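Local coordinates for protein beta-hexosaminidase Amuc_2018 (Akkermansia muciniphila, PDB 6JEB) that hydrolyses terminal non-reducing N-acetylhexosamine residues from glycans and chitobiose, as a zinc-containing glycoside hydrolase of family 20, at residues 36-41 against 85-90; 5-10 against 117-122; 151-156 against 214-219. One frame throughout, in Å; residues are numbered along the deposited sequence.

Overall arrangement
From the N terminus, segment 5-10, in the loop before strand 12-16, meets 117-122 at the end of helix 106-118, closing interaction 2. Nested inside that loop, interaction 1 pairs 36-41 with 85-90 in the mixed sheet of the N-terminal domain. The two touch, their centres 11 Å apart: Asp86 packs on Pro10 and the Tyr39 hydroxyl lies near Lys120. Interaction 2 thus ties the N-terminal part to the catalytic barrel. Interaction 3 follows in series, joining 151-156 to 214-219 within the barrel's loops near the substrate site, its centre 45 Å from that of interaction 1.

Interaction 1 (36-41 against 85-90); sequences TDAYRL and TDKPRY
Lys87 and Asp37 form a salt bridge, NZ reaching OD2 of the carboxylate at 2.8 Å on its syn lone pair. The lysine chain is extended as far as CE and bends only at the last torsion (chi4 -49°), which turns NZ to the carboxylate, while its CE lies 3.2 Å from Asp37 OD1. Two backbone bonds join the strands: Tyr39 N to Asp86 O and Asp86 N to Tyr39 O, each 3.0 Å. The Tyr39 hydroxyl sits 2.6 Å from Asp86 OD2, a weak bond, and Thr64 OG1 is another hydrogen-bond partner of that hydroxyl. Asp86 OD1, on the other branch, is held by Trp426 NE1 and by Ser11 N. The Tyr39 ring and the Asp86 carboxylate are turned 74° apart, and Asp86 CB lies over one face of the ring, 3.3 Å from Tyr39 CZ. On the other face of the sheet a water bridges Arg40 NE and Thr85 OG1. Packing completes the contact: Ala38 CB meets Lys87 CB at 3.9 Å, and Pro88 CD rests against Asp37 O and OD2. Helix 55-73 lies against the Tyr39 side, where Tyr60 touches the Tyr39 side chain. Tyr39 with Asp86 is a hydrogen-bonded pair and Arg40 with Thr85 a non-hydrogen-bonded one, the register of two antiparallel strands, 39-44 and 79-86, in the mixed sheet of the N-terminal domain of family 20 hexosaminidases.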
ATOM      1  N   THR A  36       5.848  22.084  -6.076  1.00 15.74           N
ATOM      2  CA  THR A  36       6.556  21.066  -6.852  1.00 16.28           C
ATOM      3  C   THR A  36       5.679  19.871  -7.195  1.00 15.40           C
ATOM      4  O   THR A  36       6.012  19.131  -8.132  1.00 15.40           O
ATOM      5  CB  THR A  36       7.825  20.599  -6.136  1.00 18.10           C
ATOM      6  OG1 THR A  36       7.479  20.010  -4.878  1.00 19.99           O
ATOM      7  CG2 THR A  36       8.771  21.774  -5.905  1.00 20.46           C
ATOM      8  N   ASP A  37       4.582  19.669  -6.463  1.00 13.94           N
ATOM      9  CA  ASP A  37       3.632  18.589  -6.704  1.00 12.95           C
ATOM     10  C   ASP A  37       2.403  19.048  -7.482  1.00 12.45           C
ATOM     11  O   ASP A  37       1.434  18.286  -7.597  1.00 13.99           O
ATOM     12  CB  ASP A  37       3.197  17.952  -5.374  1.00 14.24           C
ATOM     13  CG  ASP A  37       2.541  18.958  -4.423  1.00 15.07           C
ATOM     14  OD1 ASP A  37       2.814  20.165  -4.531  1.00 18.00           O
ATOM     15  OD2 ASP A  37       1.759  18.545  -3.549  1.00 16.22           O
ATOM     16  N   ALA A  38       2.427  20.255  -8.044  1.00 12.70           N
ATOM     17  CA  ALA A  38       1.253  20.871  -8.645  1.00 12.48           C
ATOM     18  C   ALA A  38       1.463  21.083 -10.142  1.00 13.48           C
ATOM     19  O   ALA A  38       2.594  21.190 -10.630  1.00 13.38           O
ATOM     20  CB  ALA A  38       0.952  22.213  -7.969  1.00 13.99           C
ATOM     21  N   TYR A  39       0.356  21.146 -10.880  1.00 11.96           N
ATOM     22  CA  TYR A  39       0.420  21.446 -12.305  1.00 12.33           C
ATOM     23  C   TYR A  39      -0.783  22.294 -12.704  1.00 12.39           C
ATOM     24  O   TYR A  39      -1.798  22.356 -11.998  1.00 12.77           O
ATOM     25  CB  TYR A  39       0.521  20.168 -13.187  1.00 12.40           C
ATOM     26  CG  TYR A  39      -0.754  19.358 -13.176  1.00 11.30           C
ATOM     27  CD1 TYR A  39      -1.773  19.620 -14.091  1.00 12.93           C
ATOM     28  CD2 TYR A  39      -0.959  18.354 -12.233  1.00 12.38           C
ATOM     29  CE1 TYR A  39      -2.956  18.916 -14.067  1.00 13.09           C
ATOM     30  CE2 TYR A  39      -2.135  17.634 -12.206  1.00 12.48           C
ATOM     31  CZ  TYR A  39      -3.139  17.928 -13.123  1.00 12.22           C
ATOM     32  OH  TYR A  39      -4.331  17.246 -13.094  1.00 13.01           O
ATOM     33  N   ARG A  40      -0.649  22.950 -13.853  1.00 11.89           N
ATOM     34  CA  ARG A  40      -1.747  23.635 -14.519  1.00 12.13           C
ATOM     35  C   ARG A  40      -1.760  23.160 -15.963  1.00 12.10           C
ATOM     36  O   ARG A  40      -0.761  23.296 -16.675  1.00 13.66           O
ATOM     37  CB  ARG A  40      -1.564  25.150 -14.461  1.00 13.91           C
ATOM     38  CG  ARG A  40      -2.720  25.927 -15.086  1.00 16.17           C
ATOM     39  CD  ARG A  40      -2.402  27.428 -15.202  1.00 22.95           C
ATOM     40  NE  ARG A  40      -1.878  27.975 -13.951  1.00 31.42           N
ATOM     41  CZ  ARG A  40      -0.626  28.391 -13.767  1.00 35.48           C
ATOM     42  NH1 ARG A  40       0.253  28.355 -14.766  1.00 35.30           N
ATOM     43  NH2 ARG A  40      -0.256  28.857 -12.580  1.00 36.53           N
ATOM     44  N   LEU A  41      -2.876  22.580 -16.387  1.00 12.88           N
ATOM     45  CA  LEU A  41      -3.007  22.038 -17.733  1.00 12.36           C
ATOM     46  C   LEU A  41      -4.123  22.794 -18.427  1.00 13.55           C
ATOM     47  O   LEU A  41      -5.265  22.784 -17.958  1.00 14.39           O
ATOM     48  CB  LEU A  41      -3.311  20.542 -17.677  1.00 12.66           C
ATOM     49  CG  LEU A  41      -3.458  19.826 -19.019  1.00 14.02           C
ATOM     50  CD1 LEU A  41      -2.159  19.859 -19.817  1.00 16.27           C
ATOM     51  CD2 LEU A  41      -3.896  18.391 -18.787  1.00 16.29           C
ATOM     52  N   THR A  85      -6.197  23.151 -12.669  1.00 13.11           N
ATOM     53  CA  THR A  85      -5.139  23.503 -11.729  1.00 13.23           C
ATOM     54  C   THR A  85      -5.240  22.521 -10.576  1.00 11.71           C
ATOM     55  O   THR A  85      -6.295  22.422  -9.943  1.00 13.90           O
ATOM     56  CB  THR A  85      -5.314  24.938 -11.225  1.00 13.04           C
ATOM     57  OG1 THR A  85      -5.496  25.812 -12.345  1.00 15.87           O
ATOM     58  CG2 THR A  85      -4.085  25.379 -10.431  1.00 15.28           C
ATOM     59  N   ASP A  86      -4.162  21.785 -10.309  1.00 12.06           N
ATOM     60  CA  ASP A  86      -4.315  20.562  -9.542  1.00 11.78           C
ATOM     61  C   ASP A  86      -3.107  20.320  -8.650  1.00 12.92           C
ATOM     62  O   ASP A  86      -1.963  20.560  -9.051  1.00 13.65           O
ATOM     63  CB  ASP A  86      -4.476  19.400 -10.527  1.00 12.50           C
ATOM     64  CG  ASP A  86      -5.223  18.218  -9.948  1.00 11.63           C
ATOM     65  OD1 ASP A  86      -5.765  18.311  -8.822  1.00 13.31           O
ATOM     66  OD2 ASP A  86      -5.264  17.184 -10.651  1.00 13.42           O
ATOM     67  N   LYS A  87      -3.376  19.813  -7.444  1.00 13.20           N
ATOM     68  CA  LYS A  87      -2.366  19.515  -6.440  1.00 13.14           C
ATOM     69  C   LYS A  87      -3.031  18.566  -5.457  1.00 14.28           C
ATOM     70  O   LYS A  87      -4.221  18.748  -5.162  1.00 15.23           O
ATOM     71  CB  LYS A  87      -1.944  20.811  -5.720  1.00 16.16           C
ATOM     72  CG  LYS A  87      -0.810  20.663  -4.709  1.00 21.66           C
ATOM     73  CD  LYS A  87      -0.554  21.969  -3.955  1.00 21.62           C
ATOM     74  CE  LYS A  87       0.596  21.819  -2.971  1.00 20.15           C
ATOM     75  NZ  LYS A  87       0.436  20.590  -2.109  1.00 26.76           N
ATOM     76  N   PRO A  88      -2.330  17.557  -4.946  1.00 13.38           N
ATOM     77  CA  PRO A  88      -2.988  16.565  -4.088  1.00 14.07           C
ATOM     78  C   PRO A  88      -3.265  17.062  -2.678  1.00 12.91           C
ATOM     79  O   PRO A  88      -2.473  17.785  -2.067  1.00 14.12           O
ATOM     80  CB  PRO A  88      -1.972  15.418  -4.036  1.00 14.11           C
ATOM     81  CG  PRO A  88      -0.650  16.076  -4.277  1.00 14.06           C
ATOM     82  CD  PRO A  88      -0.957  17.153  -5.300  1.00 14.22           C
ATOM     83  N   ARG A  89      -4.392  16.586  -2.144  1.00 13.22           N
ATOM     84  CA  ARG A  89      -4.747  16.856  -0.755  1.00 12.68           C
ATOM     85  C   ARG A  89      -3.727  16.254   0.204  1.00 13.11           C
ATOM     86  O   ARG A  89      -3.320  16.905   1.180  1.00 14.75           O
ATOM     87  CB  ARG A  89      -6.143  16.300  -0.465  1.00 13.67           C
ATOM     88  CG  ARG A  89      -6.598  16.530   0.968  1.00 14.44           C
ATOM     89  CD  ARG A  89      -7.953  15.915   1.258  1.00 14.53           C
ATOM     90  NE  ARG A  89      -8.364  16.183   2.636  1.00 15.53           N
ATOM     91  CZ  ARG A  89      -9.366  15.569   3.262  1.00 15.14           C
ATOM     92  NH1 ARG A  89     -10.074  14.622   2.642  1.00 15.66           N
ATOM     93  NH2 ARG A  89      -9.652  15.894   4.517  1.00 18.27           N
ATOM     94  N   TYR A  90      -3.304  15.010  -0.054  1.00 13.60           N
ATOM     95  CA  TYR A  90      -2.378  14.308   0.815  1.00 13.05           C
ATOM     96  C   TYR A  90      -1.143  13.859   0.054  1.00 12.85           C
ATOM     97  O   TYR A  90      -1.239  13.446  -1.108  1.00 13.94           O
ATOM     98  CB  TYR A  90      -3.015  13.063   1.422  1.00 13.43           C
ATOM     99  CG  TYR A  90      -4.045  13.351   2.472  1.00 15.03           C
ATOM    100  CD1 TYR A  90      -3.672  13.821   3.732  1.00 15.23           C
ATOM    101  CD2 TYR A  90      -5.395  13.156   2.211  1.00 15.65           C
ATOM    102  CE1 TYR A  90      -4.623  14.079   4.704  1.00 16.81           C
ATOM    103  CE2 TYR A  90      -6.354  13.418   3.172  1.00 16.29           C
ATOM    104  CZ  TYR A  90      -5.966  13.878   4.414  1.00 16.27           C
ATOM    105  OH  TYR A  90      -6.922  14.130   5.367  1.00 19.55           O
TER
HETATM  106  O   HOH W   1      -4.505  28.337 -12.434  1.00 31.25           O

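Interaction 2 (5-10 against 117-122)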
ATOM      1  N   SER A   5     -13.564  13.503 -17.479  1.00 15.23           N
ATOM      2  CA  SER A   5     -13.699  12.337 -16.619  1.00 15.55           C
ATOM      3  C   SER A   5     -12.348  11.940 -16.048  1.00 15.16           C
ATOM      4  O   SER A   5     -11.855  10.836 -16.299  1.00 18.02           O
ATOM      5  CB  SER A   5     -14.327  11.174 -17.384  1.00 16.87           C
ATOM      6  OG  SER A   5     -15.673  11.482 -17.685  1.00 18.65           O
ATOM      7  N   ILE A   6     -11.747  12.833 -15.272  1.00 13.91           N
ATOM      8  CA  ILE A   6     -10.433  12.618 -14.685  1.00 13.37           C
ATOM      9  C   ILE A   6     -10.621  12.086 -13.274  1.00 14.19           C
ATOM     10  O   ILE A   6     -11.328  12.698 -12.459  1.00 14.38           O
ATOM     11  CB  ILE A   6      -9.627  13.929 -14.658  1.00 12.72           C
ATOM     12  CG1 ILE A   6      -9.443  14.495 -16.072  1.00 14.15           C
ATOM     13  CG2 ILE A   6      -8.289  13.716 -13.945  1.00 13.65           C
ATOM     14  CD1 ILE A   6      -9.197  15.994 -16.075  1.00 15.36           C
ATOM     15  N   ILE A   7      -9.991  10.952 -12.982  1.00 12.86           N
ATOM     16  CA  ILE A   7      -9.914  10.408 -11.632  1.00 12.04           C
ATOM     17  C   ILE A   7      -8.439  10.343 -11.262  1.00 13.25           C
ATOM     18  O   ILE A   7      -7.653   9.707 -11.971  1.00 13.95           O
ATOM     19  CB  ILE A   7     -10.552   9.012 -11.506  1.00 13.04           C
ATOM     20  CG1 ILE A   7     -12.026   9.056 -11.913  1.00 14.12           C
ATOM     21  CG2 ILE A   7     -10.397   8.490 -10.067  1.00 14.99           C
ATOM     22  CD1 ILE A   7     -12.655   7.670 -12.106  1.00 15.56           C
ATOM     23  N   PRO A   8      -8.010  10.954 -10.153  1.00 11.76           N
ATOM     24  CA  PRO A   8      -8.841  11.700  -9.192  1.00 12.86           C
ATOM     25  C   PRO A   8      -9.326  13.054  -9.702  1.00 13.60           C
ATOM     26  O   PRO A   8      -8.687  13.678 -10.555  1.00 14.07           O
ATOM     27  CB  PRO A   8      -7.912  11.892  -7.988  1.00 14.61           C
ATOM     28  CG  PRO A   8      -6.542  11.613  -8.481  1.00 17.82           C
ATOM     29  CD  PRO A   8      -6.612  10.803  -9.713  1.00 12.65           C
ATOM     30  N   GLU A   9     -10.459  13.493  -9.174  1.00 12.86           N
ATOM     31  CA  GLU A   9     -11.008  14.789  -9.558  1.00 13.32           C
ATOM     32  C   GLU A   9      -9.982  15.886  -9.290  1.00 13.16           C
ATOM     33  O   GLU A   9      -9.454  15.974  -8.172  1.00 14.14           O
ATOM     34  CB  GLU A   9     -12.277  15.081  -8.758  1.00 14.06           C
ATOM     35  CG  GLU A   9     -13.001  16.361  -9.186  1.00 14.56           C
ATOM     36  CD  GLU A   9     -13.542  16.289 -10.611  1.00 16.72           C
ATOM     37  OE1 GLU A   9     -13.702  15.170 -11.149  1.00 16.99           O
ATOM     38  OE2 GLU A   9     -13.804  17.360 -11.201  1.00 18.85           O
ATOM     39  N   PRO A  10      -9.677  16.736 -10.271  1.00 13.11           N
ATOM     40  CA  PRO A  10      -8.730  17.827 -10.029  1.00 13.21           C
ATOM     41  C   PRO A  10      -9.260  18.828  -9.012  1.00 12.90           C
ATOM     42  O   PRO A  10     -10.473  19.013  -8.838  1.00 14.47           O
ATOM     43  CB  PRO A  10      -8.584  18.481 -11.409  1.00 12.71           C
ATOM     44  CG  PRO A  10      -8.906  17.373 -12.380  1.00 13.70           C
ATOM     45  CD  PRO A  10     -10.010  16.597 -11.700  1.00 14.04           C
ATOM     46  N   ALA A 117      -0.352   4.060 -11.258  1.00 11.47           N
ATOM     47  CA  ALA A 117       0.163   5.347 -11.716  1.00 11.44           C
ATOM     48  C   ALA A 117      -0.891   6.109 -12.509  1.00 12.52           C
ATOM     49  O   ALA A 117      -0.945   7.342 -12.457  1.00 13.05           O
ATOM     50  CB  ALA A 117       1.415   5.145 -12.572  1.00 12.99           C
ATOM     51  N   TYR A 118      -1.741   5.389 -13.241  1.00 12.00           N
ATOM     52  CA  TYR A 118      -2.798   6.031 -14.015  1.00 12.02           C
ATOM     53  C   TYR A 118      -3.720   6.849 -13.121  1.00 12.26           C
ATOM     54  O   TYR A 118      -4.264   7.873 -13.569  1.00 13.01           O
ATOM     55  CB  TYR A 118      -3.581   4.943 -14.751  1.00 13.66           C
ATOM     56  CG  TYR A 118      -4.577   5.409 -15.788  1.00 14.11           C
ATOM     57  CD1 TYR A 118      -4.161   5.767 -17.065  1.00 14.10           C
ATOM     58  CD2 TYR A 118      -5.939   5.425 -15.512  1.00 13.39           C
ATOM     59  CE1 TYR A 118      -5.073   6.162 -18.034  1.00 14.75           C
ATOM     60  CE2 TYR A 118      -6.863   5.811 -16.472  1.00 14.30           C
ATOM     61  CZ  TYR A 118      -6.422   6.192 -17.727  1.00 13.68           C
ATOM     62  OH  TYR A 118      -7.330   6.573 -18.688  1.00 15.45           O
ATOM     63  N   TYR A 119      -3.879   6.430 -11.856  1.00 12.77           N
ATOM     64  CA  TYR A 119      -4.721   7.097 -10.866  1.00 12.02           C
ATOM     65  C   TYR A 119      -3.922   7.936  -9.862  1.00 11.71           C
ATOM     66  O   TYR A 119      -4.466   8.331  -8.822  1.00 11.94           O
ATOM     67  CB  TYR A 119      -5.620   6.067 -10.166  1.00 12.50           C
ATOM     68  CG  TYR A 119      -6.610   5.496 -11.151  1.00 12.18           C
ATOM     69  CD1 TYR A 119      -7.686   6.263 -11.585  1.00 12.94           C
ATOM     70  CD2 TYR A 119      -6.452   4.215 -11.686  1.00 12.72           C
ATOM     71  CE1 TYR A 119      -8.583   5.780 -12.508  1.00 13.45           C
ATOM     72  CE2 TYR A 119      -7.353   3.721 -12.624  1.00 12.92           C
ATOM     73  CZ  TYR A 119      -8.417   4.512 -13.031  1.00 14.50           C
ATOM     74  OH  TYR A 119      -9.305   4.046 -13.969  1.00 15.56           O
ATOM     75  N   LYS A 120      -2.652   8.228 -10.159  1.00 11.64           N
ATOM     76  CA  LYS A 120      -1.806   9.121  -9.363  1.00 11.18           C
ATOM     77  C   LYS A 120      -1.463   8.576  -7.978  1.00 11.57           C
ATOM     78  O   LYS A 120      -1.137   9.352  -7.072  1.00 12.26           O
ATOM     79  CB  LYS A 120      -2.355  10.554  -9.272  1.00 11.66           C
ATOM     80  CG  LYS A 120      -2.534  11.239 -10.613  1.00 12.55           C
ATOM     81  CD  LYS A 120      -2.920  12.700 -10.418  1.00 12.60           C
ATOM     82  CE  LYS A 120      -3.120  13.442 -11.739  1.00 13.29           C
ATOM     83  NZ  LYS A 120      -4.426  13.102 -12.381  1.00 12.84           N
ATOM     84  N   PHE A 121      -1.494   7.257  -7.771  1.00 11.48           N
ATOM     85  CA  PHE A 121      -0.869   6.720  -6.570  1.00 10.70           C
ATOM     86  C   PHE A 121       0.627   7.000  -6.629  1.00 10.89           C
ATOM     87  O   PHE A 121       1.226   7.014  -7.704  1.00 12.00           O
ATOM     88  CB  PHE A 121      -1.094   5.208  -6.474  1.00 11.53           C
ATOM     89  CG  PHE A 121      -2.473   4.830  -6.002  1.00 11.28           C
ATOM     90  CD1 PHE A 121      -2.759   4.783  -4.645  1.00 12.06           C
ATOM     91  CD2 PHE A 121      -3.481   4.528  -6.911  1.00 12.35           C
ATOM     92  CE1 PHE A 121      -4.025   4.445  -4.194  1.00 12.38           C
ATOM     93  CE2 PHE A 121      -4.755   4.195  -6.468  1.00 12.59           C
ATOM     94  CZ  PHE A 121      -5.024   4.152  -5.105  1.00 11.81           C
ATOM     95  N   ASN A 122       1.242   7.229  -5.463  1.00 10.79           N
ATOM     96  CA  ASN A 122       2.673   7.510  -5.437  1.00 11.05           C
ATOM     97  C   ASN A 122       3.448   6.637  -4.457  1.00 10.51           C
ATOM     98  O   ASN A 122       4.655   6.851  -4.284  1.00 12.51           O
ATOM     99  CB  ASN A 122       2.962   9.002  -5.192  1.00 11.74           C
ATOM    100  CG  ASN A 122       2.475   9.481  -3.839  1.00 12.71           C
ATOM    101  OD1 ASN A 122       1.819   8.742  -3.109  1.00 13.75           O
ATOM    102  ND2 ASN A 122       2.793  10.724  -3.502  1.00 14.16           N
TER
HETATM  103  O   HOH W   2      -5.108  10.421 -12.844  1.00 14.90           O
HETATM  104  O   HOH W   3      -6.126  14.548 -10.771  1.00 14.55           O
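Ile6 brings CG2 to 4.2 Å from Lys120 NZ, where the N-terminal segment meets the Schellman motif that ends helix 106-118 of the catalytic domain. Lys120, with positive phi (67°), is the C-prime residue of that motif, its N bonded to Ala117 O. Ile7 follows, side by side with Tyr119: CG2 is 3.8 Å from ring atom CD1, and CB lies at the ring edge, in its plane. CG2, anti to the backbone N, is the branch that meets the ring. One face of the Tyr119 ring is taken by its neighbour Tyr118, whose CD2 is offset toward the rim, and the Tyr119 hydroxyl is bonded to His444 ND1 of helix 434-452. Ile7 O and Tyr118 O are bridged by one water that donates to both and accepts from Lys120 NZ. Pro8, after a cis peptide bond, sets CD 3.4 Å from Tyr119 O. A second water donates to Pro8 O and accepts from Lys120 NZ. No direct hydrogen bond crosses between the segments; instead the buried ammonium of Lys120 holds both waters and also bonds directly to Thr64 OG1 of helix 55-73. The lysine chain is extended to CE and turns at chi4 (77°), which places NZ 2.8 Å from each of the two water oxygens.

Interaction 3 (151-156 against 214-219); sequences REESFG and VRTTAG
Phe155 N gives the one direct hydrogen bond across the contact, to Thr216 O at 2.8 Å and nearly straight (173°). Ser154 CA adds a CA-H...O contact to the same oxygen. Two waters bridge the segments: one accepts from Glu152 N and donates to Val214 O, while the other links Gly156 N with Thr216 OG1 and, weakly, Glu153 OE2. Arginine side chains brace each segment internally. Arg151 grips Ser154 OG side-on with NE and NH2, the oxygen in the guanidinium plane, and its NH1 bonds to Gln132 O and to O of substrate-binding Arg101. Arg215 holds Ala218 O likewise with NE and NH2, both from the same face of the carbonyl plane. Both segments are loops of the family 20 catalytic domain, a TIM barrel, close to the substrate site: the Phe155 side chain is about 4 Å from that of substrate-binding Glu402. An alanine in place of Arg151 would probably leave Ser154 OG without its two-nitrogen grip and free its side chain to turn, and Arg101 O would lose a donor. Among the packing contacts, Arg151 CB meets Val214 CG1 at 3.7 Å and its CD approaches Arg215 O at 3.4 Å. Thr216 CB lies 3.2 Å from Glu153 O. Thr216 O lies over one face of the Phe155 ring, offset toward the rim, and ring atom CE1 is 3.6 Å from Ala218 N.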
ATOM      1  N   ARG A 151       5.859 -23.271   0.270  1.00 11.84           N
ATOM      2  CA  ARG A 151       4.900 -23.923   1.148  1.00 12.07           C
ATOM      3  C   ARG A 151       4.248 -25.098   0.427  1.00 12.25           C
ATOM      4  O   ARG A 151       4.206 -25.156  -0.804  1.00 13.23           O
ATOM      5  CB  ARG A 151       3.856 -22.949   1.722  1.00 13.03           C
ATOM      6  CG  ARG A 151       2.871 -22.399   0.708  1.00 12.43           C
ATOM      7  CD  ARG A 151       1.795 -21.551   1.396  1.00 13.69           C
ATOM      8  NE  ARG A 151       0.803 -21.045   0.452  1.00 12.10           N
ATOM      9  CZ  ARG A 151       0.821 -19.821  -0.065  1.00 10.99           C
ATOM     10  NH1 ARG A 151       1.785 -18.962   0.268  1.00 11.98           N
ATOM     11  NH2 ARG A 151      -0.129 -19.449  -0.913  1.00 12.31           N
ATOM     12  N   GLU A 152       3.722 -26.033   1.222  1.00 12.53           N
ATOM     13  CA  GLU A 152       3.234 -27.302   0.688  1.00 13.65           C
ATOM     14  C   GLU A 152       1.928 -27.148  -0.086  1.00 13.68           C
ATOM     15  O   GLU A 152       1.681 -27.909  -1.032  1.00 14.97           O
ATOM     16  CB  GLU A 152       3.051 -28.292   1.842  1.00 17.53           C
ATOM     17  CG  GLU A 152       2.487 -29.642   1.431  1.00 22.92           C
ATOM     18  CD  GLU A 152       2.017 -30.453   2.624  1.00 28.46           C
ATOM     19  OE1 GLU A 152       2.407 -30.118   3.760  1.00 30.94           O
ATOM     20  OE2 GLU A 152       1.238 -31.406   2.425  1.00 30.27           O
ATOM     21  N   GLU A 153       1.080 -26.198   0.301  1.00 13.64           N
ATOM     22  CA  GLU A 153      -0.251 -26.050  -0.285  1.00 13.94           C
ATOM     23  C   GLU A 153      -0.855 -24.764   0.265  1.00 13.03           C
ATOM     24  O   GLU A 153      -0.210 -24.026   1.019  1.00 13.61           O
ATOM     25  CB  GLU A 153      -1.161 -27.247   0.034  1.00 14.55           C
ATOM     26  CG  GLU A 153      -1.372 -27.478   1.534  1.00 16.25           C
ATOM     27  CD  GLU A 153      -2.353 -28.609   1.834  1.00 17.02           C
ATOM     28  OE1 GLU A 153      -2.989 -29.134   0.892  1.00 18.74           O
ATOM     29  OE2 GLU A 153      -2.498 -28.969   3.020  1.00 19.77           O
ATOM     30  N   SER A 154      -2.112 -24.510  -0.109  1.00 13.92           N
ATOM     31  CA  SER A 154      -2.890 -23.406   0.450  1.00 14.82           C
ATOM     32  C   SER A 154      -4.288 -23.924   0.759  1.00 14.99           C
ATOM     33  O   SER A 154      -4.993 -24.389  -0.143  1.00 15.24           O
ATOM     34  CB  SER A 154      -2.969 -22.239  -0.538  1.00 14.92           C
ATOM     35  OG  SER A 154      -1.685 -21.906  -1.056  1.00 14.77           O
ATOM     36  N   PHE A 155      -4.689 -23.852   2.024  1.00 15.56           N
ATOM     37  CA  PHE A 155      -6.055 -24.213   2.426  1.00 16.75           C
ATOM     38  C   PHE A 155      -6.445 -25.609   1.945  1.00 18.54           C
ATOM     39  O   PHE A 155      -7.547 -25.830   1.438  1.00 18.91           O
ATOM     40  CB  PHE A 155      -7.073 -23.165   1.967  1.00 17.43           C
ATOM     41  CG  PHE A 155      -6.630 -21.758   2.206  1.00 17.74           C
ATOM     42  CD1 PHE A 155      -6.673 -21.206   3.478  1.00 19.55           C
ATOM     43  CD2 PHE A 155      -6.150 -20.988   1.160  1.00 18.65           C
ATOM     44  CE1 PHE A 155      -6.248 -19.903   3.702  1.00 22.37           C
ATOM     45  CE2 PHE A 155      -5.737 -19.693   1.371  1.00 20.80           C
ATOM     46  CZ  PHE A 155      -5.778 -19.148   2.642  1.00 22.23           C
ATOM     47  N   GLY A 156      -5.527 -26.560   2.096  1.00 16.96           N
ATOM     48  CA  GLY A 156      -5.828 -27.940   1.760  1.00 16.48           C
ATOM     49  C   GLY A 156      -5.901 -28.253   0.284  1.00 16.18           C
ATOM     50  O   GLY A 156      -6.337 -29.353  -0.075  1.00 18.97           O
ATOM     51  N   VAL A 214       6.267 -23.812   6.759  1.00 13.40           N
ATOM     52  CA  VAL A 214       5.648 -22.569   6.322  1.00 11.74           C
ATOM     53  C   VAL A 214       4.133 -22.745   6.356  1.00 12.77           C
ATOM     54  O   VAL A 214       3.599 -23.805   6.003  1.00 15.04           O
ATOM     55  CB  VAL A 214       6.170 -22.191   4.925  1.00 12.34           C
ATOM     56  CG1 VAL A 214       5.481 -20.920   4.408  1.00 13.32           C
ATOM     57  CG2 VAL A 214       7.689 -22.009   4.951  1.00 13.73           C
ATOM     58  N   ARG A 215       3.429 -21.715   6.815  1.00 13.17           N
ATOM     59  CA  ARG A 215       2.000 -21.846   7.066  1.00 12.81           C
ATOM     60  C   ARG A 215       1.235 -21.984   5.756  1.00 13.90           C
ATOM     61  O   ARG A 215       1.551 -21.324   4.759  1.00 14.41           O
ATOM     62  CB  ARG A 215       1.491 -20.632   7.844  1.00 13.82           C
ATOM     63  CG  ARG A 215       0.222 -20.910   8.636  1.00 14.12           C
ATOM     64  CD  ARG A 215      -0.225 -19.672   9.391  1.00 15.14           C
ATOM     65  NE  ARG A 215      -1.465 -19.879  10.131  1.00 16.20           N
ATOM     66  CZ  ARG A 215      -1.529 -20.233  11.413  1.00 16.77           C
ATOM     67  NH1 ARG A 215      -0.413 -20.449  12.107  1.00 17.65           N
ATOM     68  NH2 ARG A 215      -2.714 -20.378  12.002  1.00 19.14           N
ATOM     69  N   THR A 216       0.214 -22.850   5.761  1.00 13.64           N
ATOM     70  CA  THR A 216      -0.608 -23.082   4.581  1.00 14.67           C
ATOM     71  C   THR A 216      -2.041 -22.627   4.777  1.00 15.90           C
ATOM     72  O   THR A 216      -2.868 -22.808   3.875  1.00 18.18           O
ATOM     73  CB  THR A 216      -0.594 -24.566   4.191  1.00 15.50           C
ATOM     74  OG1 THR A 216      -1.228 -25.331   5.225  1.00 17.38           O
ATOM     75  CG2 THR A 216       0.833 -25.054   3.977  1.00 15.91           C
ATOM     76  N   THR A 217      -2.355 -22.048   5.931  1.00 15.80           N
ATOM     77  CA  THR A 217      -3.690 -21.585   6.261  1.00 17.41           C
ATOM     78  C   THR A 217      -3.583 -20.158   6.776  1.00 17.94           C
ATOM     79  O   THR A 217      -2.488 -19.632   6.988  1.00 18.62           O
ATOM     80  CB  THR A 217      -4.317 -22.479   7.335  1.00 19.69           C
ATOM     81  OG1 THR A 217      -3.466 -22.500   8.494  1.00 21.12           O
ATOM     82  CG2 THR A 217      -4.491 -23.898   6.809  1.00 21.01           C
ATOM     83  N   ALA A 218      -4.737 -19.524   6.960  1.00 19.31           N
ATOM     84  CA  ALA A 218      -4.782 -18.213   7.586  1.00 20.83           C
ATOM     85  C   ALA A 218      -4.761 -18.383   9.102  1.00 21.86           C
ATOM     86  O   ALA A 218      -4.297 -19.406   9.613  1.00 25.18           O
ATOM     87  CB  ALA A 218      -6.021 -17.443   7.122  1.00 26.76           C
ATOM     88  N   GLY A 219      -5.238 -17.396   9.837  1.00 23.82           N
ATOM     89  CA  GLY A 219      -5.176 -17.457  11.279  1.00 22.56           C
ATOM     90  C   GLY A 219      -3.888 -16.870  11.823  1.00 21.74           C
ATOM     91  O   GLY A 219      -2.937 -16.563  11.099  1.00 23.28           O
TER
HETATM   92  O   HOH W   4       4.288 -25.791   4.125  1.00 15.56           O
HETATM   93  O   HOH W   5      -3.567 -26.489   4.238  1.00 19.58           O